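PDB 1TJO: iron-rich dpsA-homolog protein from Halobacterium salinarum, which probably protects DNA from oxidative damage by oxidising ferrous iron with hydrogen peroxide and storing it as ferric mineral inside a hollow shell of twelve subunits. Local coordinates for residues K49-N54 with D106-D111; V41-H46 with T98-A103. All coordinates share one frame; numbering follows the deposited sequence.

Interaction 1 (K49-N54 with D106-D111); sequences KKHHWN and DVEDED. With FE (Fe (III) ion), chain J.
Lys50 and His51, neighbours on helix 24-54, converge on one carboxylate oxygen of Glu108 in the loop before helix 115-142. Lys50 has CG anti to the backbone N (chi1 178°) and an extended chain beyond it, and its NZ forms a salt bridge of 2.9 Å with Glu108 OE2, using the anti lone pair of that oxygen. The same NZ donates to Asp111 O at 2.8 Å, while Asp109 O lies 2.7 Å from it, so the ammonium group sits against two loop carbonyls as well as a carboxylate. Water 1 accepts from Lys50 NZ at 3.1 Å and lies 2.9 Å from Glu110 OE1, an oxygen that also accepts from the backbone N of Ser95 of the second subunit.

His51 meets Glu108 tip to tip. Its NE2-H points almost straight at OE2 (3.0 Å, 173°) and the acceptor lies in the ring plane, yet the ring is turned 51° from the carboxylate, whose OE2 is approached from above its plane. Asp122 binds ND1 of the ring and Asn121 binds Glu108 OE1, both from helix 115-142. Within the loop, Asp109 OD2 accepts from Asp111 N in an Asx turn and also bonds Tyr113.

On the next residue, His52 NE2 binds ferric iron at 2.2 Å, together with Asp79 and Glu83 of the second subunit: the intersubunit ferroxidase centre of the Dps family.

Interaction 2 (V41-H46 with T98-A103); sequences VYVLYH and TLQAEA
Leu99 opens the contact from helix 96-102 by setting its CD1 against Tyr42 on helix 24-54. The methyl lies 3.8 Å from Tyr42 CD1 and equally near Tyr42 CB, so it touches the root of the aromatic side chain and the ring carbons CG and CD1 beside it; the two side chains meet at a slant. The far end of Tyr42 belongs to another interface, since its OH bonds Tyr45 OH of the second subunit.

Gln100 contributes its backbone end: its CA is 3.8 Å from Val43 CG1. Beyond it the side chain leads to the neighbouring chain, where OE1 accepts from the backbone N of Glu97 of the second subunit.

Ala103, the last residue of the segment, closes the contact. Its CB is 3.6 Å from Val43 CG1 and 3.8 Å from CG2, so the small methyl meets both branches of the valine. With chi1 -67°, CG1 is anti to the carbonyl carbon, and this branch reaches both Gln100 and Ala103. Val105 of the following loop also packs on Val43.

The segment axes approach to 9.1 Å at 113° between their N-to-C directions, a steep crossing unlike the near-alignment of bundle helices. This apolar seat, burying 205 Å² in total, places the short helix 96-102 across helix 24-54, as characterises the Dps fold, where a short helix in the connection between the two helical hairpins packs outside the four-helix bundle.

In the fold
Both interactions use helix 24-54, with centres about 13 Å apart. Along the chain the order is 41-46, 49-54, 98-103 and 106-111, so the segments alternate: the connection after helix 60-87 runs beside helix 24-54 in the direction of its chain, first anchored by apolar side chains in interaction 2, then by charged and polar ones in interaction 1. The two meet where Val107 CG2 packs 3.4 Å from Gln100 NE2. Each also touches the second subunit, which fits a connection lying at a subunit interface of the dodecamer. The shared helix thereby joins this crossover to His52, which coordinates iron between subunits.

Interaction 1 (K49-N54 with D106-D111)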
loop_
_atom_site.group_PDB
_atom_site.type_symbol
_atom_site.label_atom_id
_atom_site.label_comp_id
_atom_site.label_asym_id
_atom_site.label_seq_id
_atom_site.Cartn_x
_atom_site.Cartn_y
_atom_site.Cartn_z
ATOM N N LYS A 49 -10.860 -9.833 25.957
ATOM C CA LYS A 49 -12.042 -9.353 25.226
ATOM C C LYS A 49 -13.043 -8.725 26.156
ATOM O O LYS A 49 -13.484 -7.640 25.910
ATOM C CB LYS A 49 -12.710 -10.474 24.425
ATOM C CG LYS A 49 -11.963 -10.924 23.157
ATOM C CD LYS A 49 -11.694 -9.802 22.238
ATOM C CE LYS A 49 -12.843 -9.379 21.456
ATOM N NZ LYS A 49 -12.414 -9.105 19.980
ATOM N N LYS A 50 -13.362 -9.384 27.271
ATOM C CA LYS A 50 -14.263 -8.818 28.258
ATOM C C LYS A 50 -13.812 -7.432 28.693
ATOM O O LYS A 50 -14.591 -6.497 28.755
ATOM C CB LYS A 50 -14.273 -9.702 29.491
ATOM C CG LYS A 50 -15.134 -9.161 30.585
ATOM C CD LYS A 50 -15.120 -10.133 31.750
ATOM C CE LYS A 50 -16.005 -9.624 32.850
ATOM N NZ LYS A 50 -15.969 -10.440 34.116
ATOM N N HIS A 51 -12.560 -7.321 29.072
ATOM C CA HIS A 51 -12.037 -6.048 29.557
ATOM C C HIS A 51 -12.007 -4.955 28.487
ATOM O O HIS A 51 -12.309 -3.797 28.812
ATOM C CB HIS A 51 -10.699 -6.270 30.235
ATOM C CG HIS A 51 -10.809 -7.160 31.435
ATOM N ND1 HIS A 51 -9.732 -7.801 32.000
ATOM C CD2 HIS A 51 -11.892 -7.517 32.168
ATOM C CE1 HIS A 51 -10.155 -8.521 33.032
ATOM N NE2 HIS A 51 -11.459 -8.364 33.155
ATOM N N HIS A 52 -11.617 -5.321 27.257
ATOM C CA HIS A 52 -11.760 -4.472 26.055
ATOM C C HIS A 52 -13.187 -3.926 25.876
ATOM O O HIS A 52 -13.385 -2.764 25.699
ATOM C CB HIS A 52 -11.276 -5.310 24.873
ATOM C CG HIS A 52 -11.658 -4.822 23.514
ATOM N ND1 HIS A 52 -10.972 -3.806 22.875
ATOM C CD2 HIS A 52 -12.540 -5.305 22.619
ATOM C CE1 HIS A 52 -11.431 -3.682 21.638
ATOM N NE2 HIS A 52 -12.402 -4.561 21.460
ATOM N N TRP A 53 -14.196 -4.781 26.006
ATOM C CA TRP A 53 -15.560 -4.362 25.823
ATOM C C TRP A 53 -16.018 -3.408 26.911
ATOM O O TRP A 53 -16.742 -2.463 26.638
ATOM C CB TRP A 53 -16.477 -5.586 25.808
ATOM C CG TRP A 53 -16.260 -6.563 24.667
ATOM C CD1 TRP A 53 -15.840 -6.291 23.351
ATOM C CD2 TRP A 53 -16.475 -7.964 24.713
ATOM N NE1 TRP A 53 -15.753 -7.457 22.648
ATOM C CE2 TRP A 53 -16.159 -8.494 23.443
ATOM C CE3 TRP A 53 -16.913 -8.825 25.695
ATOM C CZ2 TRP A 53 -16.295 -9.829 23.147
ATOM C CZ3 TRP A 53 -17.049 -10.156 25.393
ATOM C CH2 TRP A 53 -16.729 -10.643 24.155
ATOM N N ASN A 54 -15.604 -3.657 28.146
ATOM C CA ASN A 54 -16.251 -3.054 29.288
ATOM C C ASN A 54 -15.479 -1.846 29.839
ATOM O O ASN A 54 -16.038 -1.082 30.614
ATOM C CB ASN A 54 -16.443 -4.092 30.393
ATOM C CG ASN A 54 -17.543 -5.094 30.082
ATOM O OD1 ASN A 54 -18.645 -4.713 29.769
ATOM N ND2 ASN A 54 -17.238 -6.368 30.154
ATOM N N ASP A 106 -7.014 -18.584 36.703
ATOM C CA ASP A 106 -8.222 -18.123 37.376
ATOM C C ASP A 106 -8.993 -17.191 36.463
ATOM O O ASP A 106 -8.417 -16.267 35.924
ATOM C CB ASP A 106 -7.857 -17.348 38.635
ATOM C CG ASP A 106 -7.019 -18.155 39.580
ATOM O OD1 ASP A 106 -7.458 -19.262 39.951
ATOM O OD2 ASP A 106 -5.896 -17.777 39.950
ATOM N N VAL A 107 -10.287 -17.438 36.314
ATOM C CA VAL A 107 -11.169 -16.673 35.460
ATOM C C VAL A 107 -12.068 -15.788 36.310
ATOM O O VAL A 107 -12.569 -16.236 37.346
ATOM C CB VAL A 107 -12.030 -17.625 34.579
ATOM C CG1 VAL A 107 -11.197 -18.746 33.997
ATOM C CG2 VAL A 107 -13.148 -18.226 35.337
ATOM N N GLU A 108 -12.281 -14.545 35.916
ATOM C CA GLU A 108 -13.259 -13.695 36.580
ATOM C C GLU A 108 -14.636 -14.272 36.456
ATOM O O GLU A 108 -14.977 -14.835 35.429
ATOM C CB GLU A 108 -13.360 -12.302 35.932
ATOM C CG GLU A 108 -12.291 -11.373 36.361
ATOM C CD GLU A 108 -12.374 -9.981 35.776
ATOM O OE1 GLU A 108 -11.465 -9.206 36.105
ATOM O OE2 GLU A 108 -13.339 -9.638 35.040
ATOM N N ASP A 109 -15.471 -14.015 37.452
ATOM C CA ASP A 109 -16.888 -14.302 37.305
ATOM C C ASP A 109 -17.509 -13.257 36.357
ATOM O O ASP A 109 -16.812 -12.379 35.867
ATOM C CB ASP A 109 -17.596 -14.423 38.656
ATOM C CG ASP A 109 -17.759 -13.129 39.408
ATOM O OD1 ASP A 109 -18.123 -13.246 40.607
ATOM O OD2 ASP A 109 -17.659 -11.991 38.952
ATOM N N GLU A 110 -18.795 -13.354 36.095
ATOM C CA GLU A 110 -19.398 -12.564 35.001
ATOM C C GLU A 110 -19.751 -11.128 35.338
ATOM O O GLU A 110 -20.217 -10.363 34.453
ATOM C CB GLU A 110 -20.624 -13.307 34.436
ATOM C CG GLU A 110 -20.217 -14.547 33.666
ATOM C CD GLU A 110 -19.450 -14.195 32.402
ATOM O OE1 GLU A 110 -18.292 -14.652 32.273
ATOM O OE2 GLU A 110 -20.017 -13.482 31.557
ATOM N N ASP A 111 -19.548 -10.718 36.581
ATOM C CA ASP A 111 -19.744 -9.321 36.896
ATOM C C ASP A 111 -18.556 -8.548 36.342
ATOM O O ASP A 111 -17.531 -9.144 35.981
ATOM C CB ASP A 111 -19.882 -9.091 38.384
ATOM C CG ASP A 111 -21.163 -9.692 38.951
ATOM O OD1 ASP A 111 -22.121 -9.972 38.190
ATOM O OD2 ASP A 111 -21.291 -9.866 40.172
HETATM FE FE FE J . -13.726 -4.719 19.716
HETATM O O HOH W 1 -15.868 -13.342 33.032
HETATM O O HOH W 2 -13.028 -3.157 18.756
HETATM O O HOH W 3 -12.052 -5.835 18.595
#

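Interaction 2 (V41-H46 with T98-A103)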
loop_
_atom_site.group_PDB
_atom_site.type_symbol
_atom_site.label_atom_id
_atom_site.label_comp_id
_atom_site.label_asym_id
_atom_site.label_seq_id
_atom_site.Cartn_x
_atom_site.Cartn_y
_atom_site.Cartn_z
ATOM N N VAL A 41 -4.421 -19.867 27.243
ATOM C CA VAL A 41 -4.327 -18.717 26.342
ATOM C C VAL A 41 -5.713 -18.339 25.838
ATOM O O VAL A 41 -5.999 -17.164 25.684
ATOM C CB VAL A 41 -3.324 -18.970 25.202
ATOM C CG1 VAL A 41 -3.414 -17.878 24.167
ATOM C CG2 VAL A 41 -1.921 -19.028 25.725
ATOM N N TYR A 42 -6.598 -19.314 25.607
ATOM C CA TYR A 42 -7.954 -18.983 25.190
ATOM C C TYR A 42 -8.822 -18.362 26.307
ATOM O O TYR A 42 -9.639 -17.503 26.041
ATOM C CB TYR A 42 -8.673 -20.141 24.483
ATOM C CG TYR A 42 -8.784 -19.889 22.965
ATOM C CD1 TYR A 42 -8.444 -20.873 22.072
ATOM C CD2 TYR A 42 -9.298 -18.701 22.470
ATOM C CE1 TYR A 42 -8.548 -20.688 20.730
ATOM C CE2 TYR A 42 -9.402 -18.503 21.109
ATOM C CZ TYR A 42 -9.027 -19.502 20.248
ATOM O OH TYR A 42 -9.109 -19.312 18.866
ATOM N N VAL A 43 -8.597 -18.780 27.553
ATOM C CA VAL A 43 -9.220 -18.116 28.688
ATOM C C VAL A 43 -8.721 -16.664 28.788
ATOM O O VAL A 43 -9.509 -15.763 28.985
ATOM C CB VAL A 43 -9.075 -18.879 30.038
ATOM C CG1 VAL A 43 -9.875 -20.184 29.988
ATOM C CG2 VAL A 43 -7.704 -19.166 30.340
ATOM N N LEU A 44 -7.420 -16.451 28.581
ATOM C CA LEU A 44 -6.830 -15.124 28.566
ATOM C C LEU A 44 -7.482 -14.285 27.476
ATOM O O LEU A 44 -7.917 -13.168 27.713
ATOM C CB LEU A 44 -5.310 -15.204 28.357
ATOM C CG LEU A 44 -4.642 -13.837 28.157
ATOM C CD1 LEU A 44 -4.787 -12.987 29.413
ATOM C CD2 LEU A 44 -3.200 -14.040 27.687
ATOM N N TYR A 45 -7.534 -14.851 26.282
ATOM C CA TYR A 45 -8.155 -14.166 25.145
ATOM C C TYR A 45 -9.565 -13.686 25.523
ATOM O O TYR A 45 -9.954 -12.499 25.282
ATOM C CB TYR A 45 -8.267 -15.124 23.954
ATOM C CG TYR A 45 -9.227 -14.672 22.851
ATOM C CD1 TYR A 45 -8.852 -13.737 21.930
ATOM C CD2 TYR A 45 -10.481 -15.230 22.763
ATOM C CE1 TYR A 45 -9.727 -13.343 20.933
ATOM C CE2 TYR A 45 -11.383 -14.838 21.826
ATOM C CZ TYR A 45 -10.994 -13.924 20.877
ATOM O OH TYR A 45 -11.903 -13.548 19.906
ATOM N N HIS A 46 -10.366 -14.596 26.083
ATOM C CA HIS A 46 -11.755 -14.237 26.381
ATOM C C HIS A 46 -11.880 -13.179 27.478
ATOM O O HIS A 46 -12.768 -12.322 27.433
ATOM C CB HIS A 46 -12.579 -15.475 26.715
ATOM C CG HIS A 46 -13.099 -16.143 25.494
ATOM N ND1 HIS A 46 -14.081 -15.567 24.722
ATOM C CD2 HIS A 46 -12.753 -17.302 24.870
ATOM C CE1 HIS A 46 -14.333 -16.362 23.686
ATOM N NE2 HIS A 46 -13.537 -17.406 23.749
ATOM N N THR A 98 -14.563 -26.982 27.219
ATOM C CA THR A 98 -13.319 -27.701 27.307
ATOM C C THR A 98 -12.112 -26.839 27.586
ATOM O O THR A 98 -11.331 -27.138 28.429
ATOM C CB THR A 98 -13.071 -28.473 26.010
ATOM O OG1 THR A 98 -14.085 -29.477 25.870
ATOM C CG2 THR A 98 -11.781 -29.245 26.089
ATOM N N LEU A 99 -11.968 -25.759 26.854
ATOM C CA LEU A 99 -10.860 -24.835 27.082
ATOM C C LEU A 99 -10.819 -24.303 28.528
ATOM O O LEU A 99 -9.768 -24.315 29.163
ATOM C CB LEU A 99 -10.967 -23.673 26.080
ATOM C CG LEU A 99 -10.672 -24.025 24.628
ATOM C CD1 LEU A 99 -11.128 -22.950 23.702
ATOM C CD2 LEU A 99 -9.167 -24.331 24.452
ATOM N N GLN A 100 -11.946 -23.877 29.065
ATOM C CA GLN A 100 -11.963 -23.344 30.406
ATOM C C GLN A 100 -11.755 -24.499 31.431
ATOM O O GLN A 100 -11.057 -24.312 32.419
ATOM C CB GLN A 100 -13.240 -22.576 30.687
ATOM C CG GLN A 100 -13.222 -21.916 32.075
ATOM C CD GLN A 100 -14.302 -20.891 32.268
ATOM O OE1 GLN A 100 -14.829 -20.328 31.324
ATOM N NE2 GLN A 100 -14.657 -20.657 33.509
ATOM N N ALA A 101 -12.330 -25.664 31.167
ATOM C CA ALA A 101 -12.126 -26.819 32.081
ATOM C C ALA A 101 -10.648 -27.233 32.192
ATOM O O ALA A 101 -10.135 -27.627 33.256
ATOM C CB ALA A 101 -12.947 -27.992 31.598
ATOM N N GLU A 102 -9.957 -27.194 31.065
ATOM C CA GLU A 102 -8.567 -27.591 30.998
ATOM C C GLU A 102 -7.624 -26.470 31.398
ATOM O O GLU A 102 -6.449 -26.739 31.568
ATOM C CB GLU A 102 -8.255 -28.057 29.580
ATOM C CG GLU A 102 -9.036 -29.309 29.187
ATOM C CD GLU A 102 -8.441 -30.587 29.781
ATOM O OE1 GLU A 102 -9.055 -31.640 29.593
ATOM O OE2 GLU A 102 -7.397 -30.547 30.443
ATOM N N ALA A 103 -8.121 -25.234 31.537
ATOM C CA ALA A 103 -7.277 -24.106 31.936
ATOM C C ALA A 103 -7.012 -24.183 33.435
ATOM O O ALA A 103 -7.910 -24.528 34.215
ATOM C CB ALA A 103 -7.927 -22.778 31.581
#